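Local structure of Pdx2 protein (2ABW) at residues E16-H21 against F195-L200; F22-I27 against P201-Q206; N189-V194 against Q207-K212; F131-N136 against L148-I153. The protein hydrolyses glutamine to glutamate and ammonia as the glutaminase subunit of PLP synthase, the ammonia being channelled to Pdx1 for vitamin B6 biosynthesis. All coordinates share one frame; numbering follows the deposited sequence. Where two conformers were deposited one is given.

Contact 1: residues E16-H21 against F195-L200; sequences EPHINH and FHPELL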
# COMPACT_ATOMS: atom_id res chain seq x y z
N GLU A 16 -14.05 3.97 -0.65
CA GLU A 16 -14.82 3.90 0.60
C GLU A 16 -14.59 2.63 1.42
O GLU A 16 -14.48 2.69 2.66
CB GLU A 16 -16.33 4.16 0.41
CG GLU A 16 -16.50 5.57 -0.09
CD GLU A 16 -17.38 6.47 0.77
OE1 GLU A 16 -18.56 6.11 1.02
OE2 GLU A 16 -16.95 7.63 1.08
N PRO A 17 -14.52 1.46 0.77
CA PRO A 17 -14.29 0.26 1.60
C PRO A 17 -12.97 0.30 2.35
O PRO A 17 -12.91 -0.29 3.42
CB PRO A 17 -14.27 -0.89 0.62
CG PRO A 17 -14.98 -0.37 -0.56
CD PRO A 17 -14.88 1.10 -0.63
N HIS A 18 -11.95 0.95 1.80
CA HIS A 18 -10.73 1.07 2.53
C HIS A 18 -10.87 1.95 3.77
O HIS A 18 -10.36 1.63 4.86
CB HIS A 18 -9.62 1.64 1.65
CG HIS A 18 -9.12 0.66 0.67
ND1 HIS A 18 -8.10 -0.23 0.94
CD2 HIS A 18 -9.56 0.41 -0.58
CE1 HIS A 18 -7.91 -0.96 -0.15
NE2 HIS A 18 -8.80 -0.61 -1.07
N ILE A 19 -11.58 3.05 3.60
CA ILE A 19 -11.90 3.93 4.74
C ILE A 19 -12.71 3.16 5.80
O ILE A 19 -12.40 3.19 7.01
CB ILE A 19 -12.68 5.18 4.26
CG1 ILE A 19 -11.72 6.01 3.43
CG2 ILE A 19 -13.17 6.00 5.46
CD1 ILE A 19 -12.34 7.35 2.87
N ASN A 20 -13.73 2.47 5.38
CA ASN A 20 -14.60 1.67 6.30
C ASN A 20 -13.77 0.71 7.12
O ASN A 20 -14.02 0.50 8.29
CB ASN A 20 -15.64 0.91 5.52
CG ASN A 20 -16.49 0.01 6.37
OD1 ASN A 20 -17.35 0.53 7.11
ND2 ASN A 20 -16.29 -1.33 6.32
N HIS A 21 -12.80 0.07 6.47
CA HIS A 21 -11.98 -0.92 7.16
C HIS A 21 -11.08 -0.33 8.26
O HIS A 21 -10.84 -0.99 9.26
CB HIS A 21 -11.16 -1.76 6.20
CG HIS A 21 -11.46 -3.21 6.30
ND1 HIS A 21 -12.60 -3.71 5.74
CD2 HIS A 21 -10.74 -4.27 6.73
CE1 HIS A 21 -12.59 -5.04 5.85
NE2 HIS A 21 -11.51 -5.39 6.54
N PHE A 195 -2.66 -7.93 -2.12
CA PHE A 195 -4.06 -8.38 -1.88
C PHE A 195 -4.96 -7.19 -1.56
O PHE A 195 -4.50 -6.04 -1.49
CB PHE A 195 -4.10 -9.45 -0.79
CG PHE A 195 -3.38 -9.08 0.50
CD1 PHE A 195 -4.04 -8.41 1.51
CD2 PHE A 195 -2.06 -9.43 0.68
CE1 PHE A 195 -3.40 -8.09 2.69
CE2 PHE A 195 -1.42 -9.11 1.85
CZ PHE A 195 -2.07 -8.45 2.87
N HIS A 196 -6.23 -7.48 -1.41
CA HIS A 196 -7.27 -6.51 -1.07
C HIS A 196 -7.65 -6.62 0.39
O HIS A 196 -8.53 -7.38 0.76
CB HIS A 196 -8.52 -6.78 -1.93
CG HIS A 196 -8.41 -6.21 -3.28
ND1 HIS A 196 -8.89 -4.96 -3.59
CD2 HIS A 196 -7.83 -6.69 -4.41
CE1 HIS A 196 -8.66 -4.72 -4.87
NE2 HIS A 196 -7.98 -5.74 -5.38
N PRO A 197 -6.96 -5.83 1.25
CA PRO A 197 -7.20 -5.98 2.71
C PRO A 197 -8.56 -5.52 3.12
O PRO A 197 -9.05 -5.85 4.21
CB PRO A 197 -6.16 -4.99 3.28
CG PRO A 197 -5.95 -3.96 2.22
CD PRO A 197 -6.10 -4.70 0.93
N GLU A 198 -9.25 -4.81 2.23
CA GLU A 198 -10.58 -4.30 2.53
C GLU A 198 -11.69 -5.27 2.22
O GLU A 198 -12.86 -5.00 2.61
CB GLU A 198 -10.77 -2.98 1.80
CG GLU A 198 -11.16 -3.08 0.36
CD GLU A 198 -10.09 -3.59 -0.65
OE1 GLU A 198 -8.97 -4.01 -0.28
OE2 GLU A 198 -10.50 -3.58 -1.86
N LEU A 199 -11.35 -6.39 1.59
CA LEU A 199 -12.38 -7.35 1.07
C LEU A 199 -12.54 -8.60 1.98
O LEU A 199 -13.36 -9.45 1.70
CB LEU A 199 -12.05 -7.75 -0.32
CG LEU A 199 -12.15 -6.75 -1.46
CD1 LEU A 199 -11.91 -7.46 -2.82
CD2 LEU A 199 -13.49 -6.16 -1.28
N LEU A 200 -11.81 -8.68 3.08
CA LEU A 200 -12.01 -9.71 4.12
C LEU A 200 -12.41 -9.04 5.41
O LEU A 200 -12.10 -7.88 5.66
CB LEU A 200 -10.77 -10.57 4.31
CG LEU A 200 -10.36 -11.35 3.10
CD1 LEU A 200 -9.03 -12.11 3.48
CD2 LEU A 200 -11.43 -12.37 2.63
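Glu-198 packs against two histidine rings of helix 16-23, meeting each with a different part of itself. Its side chain lies along the His-18 ring: CG sits over one face, 3.9 Å from the ring centroid, and the carboxylate carries on across the same ring, the two planes only 27° apart. OE1 comes within 3.2 Å of His-18 CE1, but the stacked arrangement gives His-18 NE2 a poor angle to this oxygen. The backbone of Glu-198 takes the other ring, with CA centred over the face of His-21, 3.9 Å from its centroid. Pro-17 finishes the helix side, its CB 3.8 Å from Glu-198 CG.

The remaining carboxylate oxygen turns to its own segment. His-196 ND1 donates to Glu-198 OE2 at 2.7 Å in a nearly straight bond, lying in the imidazole plane and using the syn lone pair. Glu-198 reaches this position by taking the crowded first rotamer, CG between N and the carbonyl carbon (chi1 82°), and then folding at chi2, so that the acid curls back toward the histidine two residues earlier. The bond fixes the rotation of the imidazole and would favour a proton on ND1.

Further out, His-21 NE2 is hydrogen-bonded to His-202 O, and its ring edge lies near Leu-200 O. His-18 also packs on Pro-50 and Thr-86, while His-196 touches the nucleophile Cys-87. Here the His-Glu charge relay of a class I glutamine amidotransferase Cys-His-Glu triad is backed by the helix 16-23.

Contact 2: residues F22-I27 against P201-Q206; sequences FIKLQI and PHTAFQ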
# COMPACT_ATOMS: atom_id res chain seq x y z
N PHE A 22 -10.66 0.93 8.12
CA PHE A 22 -10.02 1.55 9.25
C PHE A 22 -10.98 1.99 10.35
O PHE A 22 -10.70 1.95 11.50
CB PHE A 22 -9.25 2.77 8.76
CG PHE A 22 -7.86 2.44 8.20
CD1 PHE A 22 -6.79 2.39 9.02
CD2 PHE A 22 -7.70 2.21 6.83
CE1 PHE A 22 -5.52 2.02 8.49
CE2 PHE A 22 -6.46 1.87 6.31
CZ PHE A 22 -5.37 1.82 7.10
N ILE A 23 -12.15 2.50 9.95
CA ILE A 23 -13.19 2.85 10.93
C ILE A 23 -13.56 1.63 11.74
O ILE A 23 -13.84 1.79 12.92
CB ILE A 23 -14.38 3.48 10.25
CG1 ILE A 23 -13.94 4.83 9.64
CG2 ILE A 23 -15.48 3.70 11.26
CD1 ILE A 23 -13.27 5.78 10.57
N LYS A 24 -13.50 0.43 11.17
CA LYS A 24 -13.85 -0.78 11.89
C LYS A 24 -12.87 -1.06 13.05
O LYS A 24 -13.16 -1.89 13.93
CB LYS A 24 -13.80 -2.02 11.02
CG LYS A 24 -14.90 -2.19 10.08
CD LYS A 24 -14.66 -3.47 9.20
CE LYS A 24 -14.96 -4.73 9.95
NZ LYS A 24 -15.05 -5.99 8.96
N LEU A 25 -11.71 -0.49 13.00
CA LEU A 25 -10.77 -0.58 14.13
C LEU A 25 -11.33 0.01 15.41
O LEU A 25 -10.91 -0.37 16.52
CB LEU A 25 -9.44 0.11 13.85
CG LEU A 25 -8.56 -0.47 12.68
CD1 LEU A 25 -7.37 0.46 12.30
CD2 LEU A 25 -8.19 -1.91 13.03
N GLN A 26 -12.25 0.97 15.30
CA GLN A 26 -12.85 1.61 16.47
C GLN A 26 -11.86 2.25 17.41
O GLN A 26 -12.07 2.22 18.61
CB GLN A 26 -13.78 0.63 17.18
CG GLN A 26 -14.96 0.16 16.23
CD GLN A 26 -15.89 1.33 15.98
OE1 GLN A 26 -16.56 1.79 16.90
NE2 GLN A 26 -15.86 1.89 14.78
N ILE A 27 -10.80 2.86 16.87
CA ILE A 27 -9.73 3.43 17.74
C ILE A 27 -9.93 4.91 18.03
O ILE A 27 -9.80 5.72 17.12
CB ILE A 27 -8.33 3.24 17.07
CG1 ILE A 27 -7.98 1.77 16.92
CG2 ILE A 27 -7.21 4.02 17.86
CD1 ILE A 27 -6.80 1.51 16.14
N PRO A 201 -13.20 -9.73 6.23
CA PRO A 201 -13.68 -8.98 7.38
C PRO A 201 -12.61 -8.50 8.33
O PRO A 201 -12.77 -7.41 8.89
CB PRO A 201 -14.67 -9.96 8.04
CG PRO A 201 -15.16 -10.81 6.87
CD PRO A 201 -13.88 -11.00 6.03
N HIS A 202 -11.52 -9.26 8.49
CA HIS A 202 -10.55 -8.90 9.55
C HIS A 202 -9.82 -7.64 9.17
O HIS A 202 -9.80 -7.27 7.99
CB HIS A 202 -9.57 -9.97 9.87
CG HIS A 202 -8.49 -10.17 8.86
ND1 HIS A 202 -8.42 -11.21 7.94
CD2 HIS A 202 -7.34 -9.47 8.71
CE1 HIS A 202 -7.30 -11.07 7.21
NE2 HIS A 202 -6.63 -10.02 7.68
N THR A 203 -9.23 -7.02 10.18
CA THR A 203 -8.63 -5.68 10.03
C THR A 203 -7.12 -5.71 10.37
O THR A 203 -6.56 -4.68 10.77
CB THR A 203 -9.33 -4.61 10.90
OG1 THR A 203 -9.37 -5.07 12.25
CG2 THR A 203 -10.80 -4.33 10.38
N ALA A 204 -6.46 -6.84 10.24
CA ALA A 204 -5.08 -7.01 10.80
C ALA A 204 -4.15 -6.01 10.16
O ALA A 204 -3.33 -5.39 10.85
CB ALA A 204 -4.59 -8.41 10.51
N PHE A 205 -4.15 -5.88 8.82
CA PHE A 205 -3.17 -4.99 8.17
C PHE A 205 -3.46 -3.50 8.46
O PHE A 205 -2.56 -2.65 8.50
CB PHE A 205 -3.03 -5.30 6.69
CG PHE A 205 -2.24 -6.61 6.47
CD1 PHE A 205 -2.89 -7.81 6.54
CD2 PHE A 205 -0.86 -6.59 6.37
CE1 PHE A 205 -2.17 -9.00 6.42
CE2 PHE A 205 -0.15 -7.80 6.24
CZ PHE A 205 -0.80 -8.96 6.34
N GLN A 206 -4.76 -3.19 8.56
CA GLN A 206 -5.13 -1.86 8.97
C GLN A 206 -4.59 -1.53 10.35
O GLN A 206 -4.03 -0.43 10.61
CB GLN A 206 -6.67 -1.67 8.97
CG GLN A 206 -7.24 -1.64 7.55
CD GLN A 206 -7.48 -2.98 6.92
OE1 GLN A 206 -7.34 -3.98 7.59
NE2 GLN A 206 -7.90 -2.98 5.64
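The end of helix 16-23 and the turn after it meet the start of the C-terminal helix 204-219, with Thr-203 at its N-cap position, though the threonine side chain makes no capping bond. A type I turn from Ile-23 to Gln-26 takes the chain out of the first helix, its last residue, Gln-26, having positive phi. Just ahead of that turn, Phe-22 offers one ring face to the aliphatic part of Gln-206: CG sits over the middle of the ring, 3.8 Å from its centroid and only 10° off the normal. Phe-22 CE1 also comes 3.6 Å from the backbone O of Gln-206.

Leu-25 straddles the first turn of the second helix, CD2 against Thr-203 OG1 at 3.5 Å and CD1 against Gln-206 CB at 4.0 Å. Thr-203 uses its other branch on Lys-24, its CG2 resting 3.8 Å from Lys-24 CB. From there the lysine chain bends at chi3 and brings NZ to Pro-201 O, a 2.7 Å hydrogen bond in the carbonyl plane and on a lone pair.

Phe-22 and Gln-206 both touch Trp-84 of strand 83-86, on the neighbouring sheet. Phe-22 and Leu-25 also pack on strand 30-35, through Ile-32 and Leu-30, and farther along helix 204-219 they meet Phe-209 and Gln-207.

Contact 3: residues N189-V194 against Q207-K212; sequences NCLGTV and QYFYEK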
# COMPACT_ATOMS: atom_id res chain seq x y z
N ASN A 189 9.66 3.38 5.81
CA ASN A 189 8.32 3.87 6.04
C ASN A 189 7.20 3.34 5.13
O ASN A 189 6.04 3.77 5.22
CB ASN A 189 8.31 5.39 5.97
CG ASN A 189 8.88 5.93 4.69
OD1 ASN A 189 10.01 5.60 4.33
ND2 ASN A 189 8.13 6.83 3.97
N CYS A 190 7.54 2.41 4.24
CA CYS A 190 6.65 1.89 3.22
C CYS A 190 6.19 0.46 3.43
O CYS A 190 6.99 -0.41 3.75
CB CYS A 190 7.34 1.92 1.86
SG CYS A 190 7.84 3.62 1.36
N LEU A 191 4.90 0.23 3.26
CA LEU A 191 4.30 -1.07 3.36
C LEU A 191 3.63 -1.32 2.08
O LEU A 191 2.94 -0.46 1.52
CB LEU A 191 3.26 -1.07 4.49
CG LEU A 191 2.36 -2.27 4.68
CD1 LEU A 191 3.23 -3.50 5.12
CD2 LEU A 191 1.28 -1.98 5.71
N GLY A 192 3.74 -2.52 1.54
CA GLY A 192 3.10 -2.87 0.30
C GLY A 192 2.44 -4.25 0.41
O GLY A 192 3.07 -5.20 0.89
N THR A 193 1.21 -4.35 -0.09
CA THR A 193 0.45 -5.62 -0.12
C THR A 193 -0.14 -5.82 -1.47
O THR A 193 -0.55 -4.85 -2.15
CB THR A 193 -0.64 -5.57 0.95
OG1 THR A 193 -1.47 -4.39 0.80
CG2 THR A 193 -0.00 -5.63 2.36
N VAL A 194 -0.09 -7.07 -1.96
CA VAL A 194 -0.63 -7.37 -3.29
C VAL A 194 -2.12 -7.68 -3.28
O VAL A 194 -2.77 -7.82 -4.35
CB VAL A 194 0.14 -8.51 -3.96
CG1 VAL A 194 1.68 -8.25 -3.96
CG2 VAL A 194 -0.15 -9.85 -3.21
N GLN A 207 -4.72 -2.44 11.26
CA GLN A 207 -4.20 -2.26 12.62
C GLN A 207 -2.70 -2.11 12.60
O GLN A 207 -2.16 -1.22 13.29
CB GLN A 207 -4.63 -3.43 13.46
CG GLN A 207 -4.19 -3.16 14.92
CD GLN A 207 -4.55 -4.30 15.87
OE1 GLN A 207 -5.15 -5.33 15.48
NE2 GLN A 207 -4.18 -4.12 17.09
N TYR A 208 -2.01 -2.93 11.84
CA TYR A 208 -0.54 -2.85 11.73
C TYR A 208 -0.12 -1.51 11.16
O TYR A 208 0.81 -0.85 11.65
CB TYR A 208 -0.05 -3.93 10.81
CG TYR A 208 1.42 -4.02 10.72
CD1 TYR A 208 2.16 -4.51 11.80
CD2 TYR A 208 2.11 -3.65 9.62
CE1 TYR A 208 3.55 -4.61 11.71
CE2 TYR A 208 3.46 -3.80 9.52
CZ TYR A 208 4.18 -4.27 10.56
OH TYR A 208 5.59 -4.43 10.55
N PHE A 209 -0.81 -1.08 10.12
CA PHE A 209 -0.43 0.23 9.50
C PHE A 209 -0.75 1.35 10.49
O PHE A 209 0.04 2.30 10.61
CB PHE A 209 -1.13 0.47 8.18
CG PHE A 209 -0.66 1.73 7.49
CD1 PHE A 209 0.69 1.79 7.06
CD2 PHE A 209 -1.46 2.82 7.25
CE1 PHE A 209 1.16 2.94 6.49
CE2 PHE A 209 -0.97 3.95 6.65
CZ PHE A 209 0.31 4.01 6.31
N TYR A 210 -1.85 1.30 11.21
CA TYR A 210 -2.14 2.32 12.22
C TYR A 210 -0.97 2.40 13.23
O TYR A 210 -0.50 3.51 13.56
CB TYR A 210 -3.42 1.97 12.94
CG TYR A 210 -3.63 2.87 14.10
CD1 TYR A 210 -4.12 4.15 13.98
CD2 TYR A 210 -3.24 2.50 15.38
CE1 TYR A 210 -4.25 4.98 15.08
CE2 TYR A 210 -3.37 3.32 16.48
CZ TYR A 210 -3.83 4.60 16.34
OH TYR A 210 -3.99 5.52 17.40
N GLU A 211 -0.53 1.28 13.77
CA GLU A 211 0.55 1.27 14.73
C GLU A 211 1.82 1.84 14.11
O GLU A 211 2.53 2.59 14.80
CB GLU A 211 0.74 -0.14 15.23
CG GLU A 211 -0.32 -0.59 16.17
CD GLU A 211 -0.29 0.08 17.52
OE1 GLU A 211 0.77 0.53 17.95
OE2 GLU A 211 -1.31 0.15 18.20
N LYS A 212 2.03 1.61 12.81
CA LYS A 212 3.19 2.19 12.11
C LYS A 212 3.15 3.70 12.13
O LYS A 212 4.11 4.43 12.38
CB LYS A 212 3.24 1.69 10.69
CG LYS A 212 4.49 2.00 9.94
CD LYS A 212 4.49 1.25 8.60
CE LYS A 212 5.71 1.65 7.69
NZ LYS A 212 6.88 0.96 8.30
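Leu-191 sets one methyl, CD2, against two aromatic rings of helix 204-219. The methyl lies 4.0 Å from Phe-209 CD1, which it approaches obliquely, and 4.3 Å from Tyr-208 CD2, where it meets the edge of the ring near its plane. Leu-191 CG stands anti to the backbone N (chi1 172°), which carries the methyl out to the helix. The leucine also packs on Trp-84 and Leu-169 of neighbouring strands, so this is a buried apolar junction.

Lys-212, one turn after Tyr-208, reaches the beginning of the strand. Its chain runs extended through chi3 and bends only at chi4 (75°), laying CE 3.3 Å from Asn-189 O. The ammonium passes beyond that carbonyl to a salt bridge with Glu-186 and a hydrogen bond to Asn-188 O. Tyr-208 OH is hydrogen-bonded to the same carboxylate, so the acid holds the tips of both helix residues, one turn apart.

The axes of strand 190-193 and helix 207-212 run antiparallel, at 170°, with a closest approach of 10.6 Å. A strand leads through a loop into a helix that returns across the sheet: helix-on-sheet packing of the alpha/beta fold of class I glutamine amidotransferases.

Contact 4: residues F131-N136 against L148-I153; sequences FICSLN and LTAACI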
# COMPACT_ATOMS: atom_id res chain seq x y z
N PHE A 131 -8.69 -15.73 -5.31
CA PHE A 131 -8.62 -16.75 -4.32
C PHE A 131 -8.34 -16.12 -2.96
O PHE A 131 -7.87 -15.00 -2.91
CB PHE A 131 -7.54 -17.78 -4.69
CG PHE A 131 -6.16 -17.20 -4.83
CD1 PHE A 131 -5.33 -17.10 -3.76
CD2 PHE A 131 -5.68 -16.84 -6.09
CE1 PHE A 131 -4.03 -16.54 -3.90
CE2 PHE A 131 -4.41 -16.29 -6.24
CZ PHE A 131 -3.57 -16.17 -5.15
N ILE A 132 -8.69 -16.85 -1.94
CA ILE A 132 -8.30 -16.54 -0.56
C ILE A 132 -7.14 -17.48 -0.17
O ILE A 132 -7.24 -18.73 -0.33
CB ILE A 132 -9.43 -16.68 0.39
CG1 ILE A 132 -10.48 -15.58 0.09
CG2 ILE A 132 -8.90 -16.54 1.80
CD1 ILE A 132 -11.82 -15.75 0.81
N CYS A 133 -6.03 -16.88 0.26
CA CYS A 133 -4.90 -17.61 0.73
C CYS A 133 -4.69 -17.42 2.23
O CYS A 133 -5.10 -16.46 2.84
CB CYS A 133 -3.66 -17.23 -0.08
SG CYS A 133 -3.18 -15.59 0.10
N SER A 134 -4.06 -18.43 2.84
CA SER A 134 -3.57 -18.35 4.18
C SER A 134 -2.21 -17.66 4.16
O SER A 134 -1.32 -18.02 3.35
CB SER A 134 -3.35 -19.76 4.74
OG SER A 134 -3.26 -19.69 6.15
N LEU A 135 -1.95 -16.74 5.10
CA LEU A 135 -0.66 -16.01 5.12
C LEU A 135 0.28 -16.54 6.17
O LEU A 135 -0.16 -16.90 7.30
CB LEU A 135 -0.97 -14.54 5.46
CG LEU A 135 -1.80 -13.75 4.42
CD1 LEU A 135 -2.07 -12.29 5.02
CD2 LEU A 135 -1.07 -13.69 3.06
N ASN A 136 1.55 -16.64 5.80
CA ASN A 136 2.66 -16.87 6.72
C ASN A 136 3.22 -15.50 7.02
O ASN A 136 3.80 -14.90 6.12
CB ASN A 136 3.69 -17.74 6.07
CG ASN A 136 4.91 -17.81 6.83
OD1 ASN A 136 4.86 -18.03 8.03
ND2 ASN A 136 6.05 -17.78 6.17
N LEU A 148 -4.28 -15.95 9.56
CA LEU A 148 -4.98 -14.91 8.83
C LEU A 148 -4.97 -15.17 7.36
O LEU A 148 -4.13 -15.92 6.87
CB LEU A 148 -4.33 -13.53 9.06
CG LEU A 148 -4.54 -12.94 10.46
CD1 LEU A 148 -3.59 -11.78 10.72
CD2 LEU A 148 -6.02 -12.47 10.61
N THR A 149 -5.91 -14.55 6.66
CA THR A 149 -6.13 -14.78 5.25
C THR A 149 -6.01 -13.48 4.47
O THR A 149 -6.02 -12.38 5.03
CB THR A 149 -7.53 -15.34 5.03
OG1 THR A 149 -8.46 -14.58 5.82
CG2 THR A 149 -7.49 -16.78 5.52
N ALA A 150 -5.84 -13.66 3.16
CA ALA A 150 -5.78 -12.57 2.23
C ALA A 150 -6.58 -12.90 1.00
O ALA A 150 -6.56 -14.03 0.49
CB ALA A 150 -4.33 -12.37 1.78
N ALA A 151 -7.24 -11.88 0.44
CA ALA A 151 -7.98 -12.04 -0.81
C ALA A 151 -7.20 -11.47 -1.98
O ALA A 151 -6.98 -10.25 -2.08
CB ALA A 151 -9.34 -11.33 -0.65
N CYS A 152 -6.73 -12.38 -2.85
CA CYS A 152 -5.96 -11.97 -4.00
C CYS A 152 -6.84 -11.96 -5.21
O CYS A 152 -7.31 -12.99 -5.57
CB CYS A 152 -4.86 -12.99 -4.26
SG CYS A 152 -3.55 -12.85 -3.03
N ILE A 153 -7.09 -10.79 -5.76
CA ILE A 153 -7.90 -10.66 -6.98
C ILE A 153 -7.11 -9.95 -8.07
O ILE A 153 -6.86 -8.76 -7.98
CB ILE A 153 -9.22 -9.94 -6.68
CG1 ILE A 153 -10.00 -10.70 -5.59
CG2 ILE A 153 -10.13 -9.94 -7.93
CD1 ILE A 153 -11.28 -10.03 -5.33
O HOH W 1 -1.47 -15.67 9.54
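Strands 130-137 and 149-153 pair antiparallel, with two-way backbone hydrogen bonds between Phe-131 and Cys-152 and between Cys-133 and Ala-150. The Cys-152 N to Phe-131 O bond, 2.9 Å, points almost straight along the C=O axis. Leu-135 N continues the ladder to Leu-148 O at 2.9 Å, and beyond it a water spans the gap, donating to Leu-135 O and accepting from Leu-148 N. In the non-hydrogen-bonded pairs the alpha carbons come closer, and Thr-149 CA approaches Cys-133 O at 3.1 Å. The two strands form a beta hairpin at one border of the large mixed sheet, where 149-153 is the outermost strand and ends at Ile-153, assigned to the glutamine-binding site.

On one face, Phe-131 takes the crowded first rotamer (chi1 59°), which lays its ring over Cys-152. CB of the cysteine sits above the ring toward its rim, 3.5 Å from Phe-131 CZ, while SG makes an oblique sulfur-aromatic contact. The row continues with Cys-133 SG, 3.8 Å from Ala-150 CB, and the same alanine methyl meets Leu-135 CD2 at 3.7 Å. The opposite face carries Ile-132, whose CG2 branch lies 3.7 Å from Thr-149 CB, along with Ala-151, whose backbone is hydrogen-bonded to His-196 of the charge relay.

Overall arrangement
Contacts 1 and 2 lie side by side, their centres about 9 Å apart. Both use helix 16-23, first its body and then its end, against the continuous run 195-206. Contact 3 takes the strand before that run and the continuation of the helix that begins in it, its centre about 12 Å from that of contact 2. Contact 4 closes within the long span separating the halves of contacts 1 and 2, and shares the large mixed sheet with contact 3, the centres about 17 Å apart. Its edge strand packs on contact 1. Contacts 1, 2 and 4 bring the N-terminal helix, the start of the C-terminal helix and the edge strand up to the charge-relay loop, while contact 3 packs the helix on the sheet.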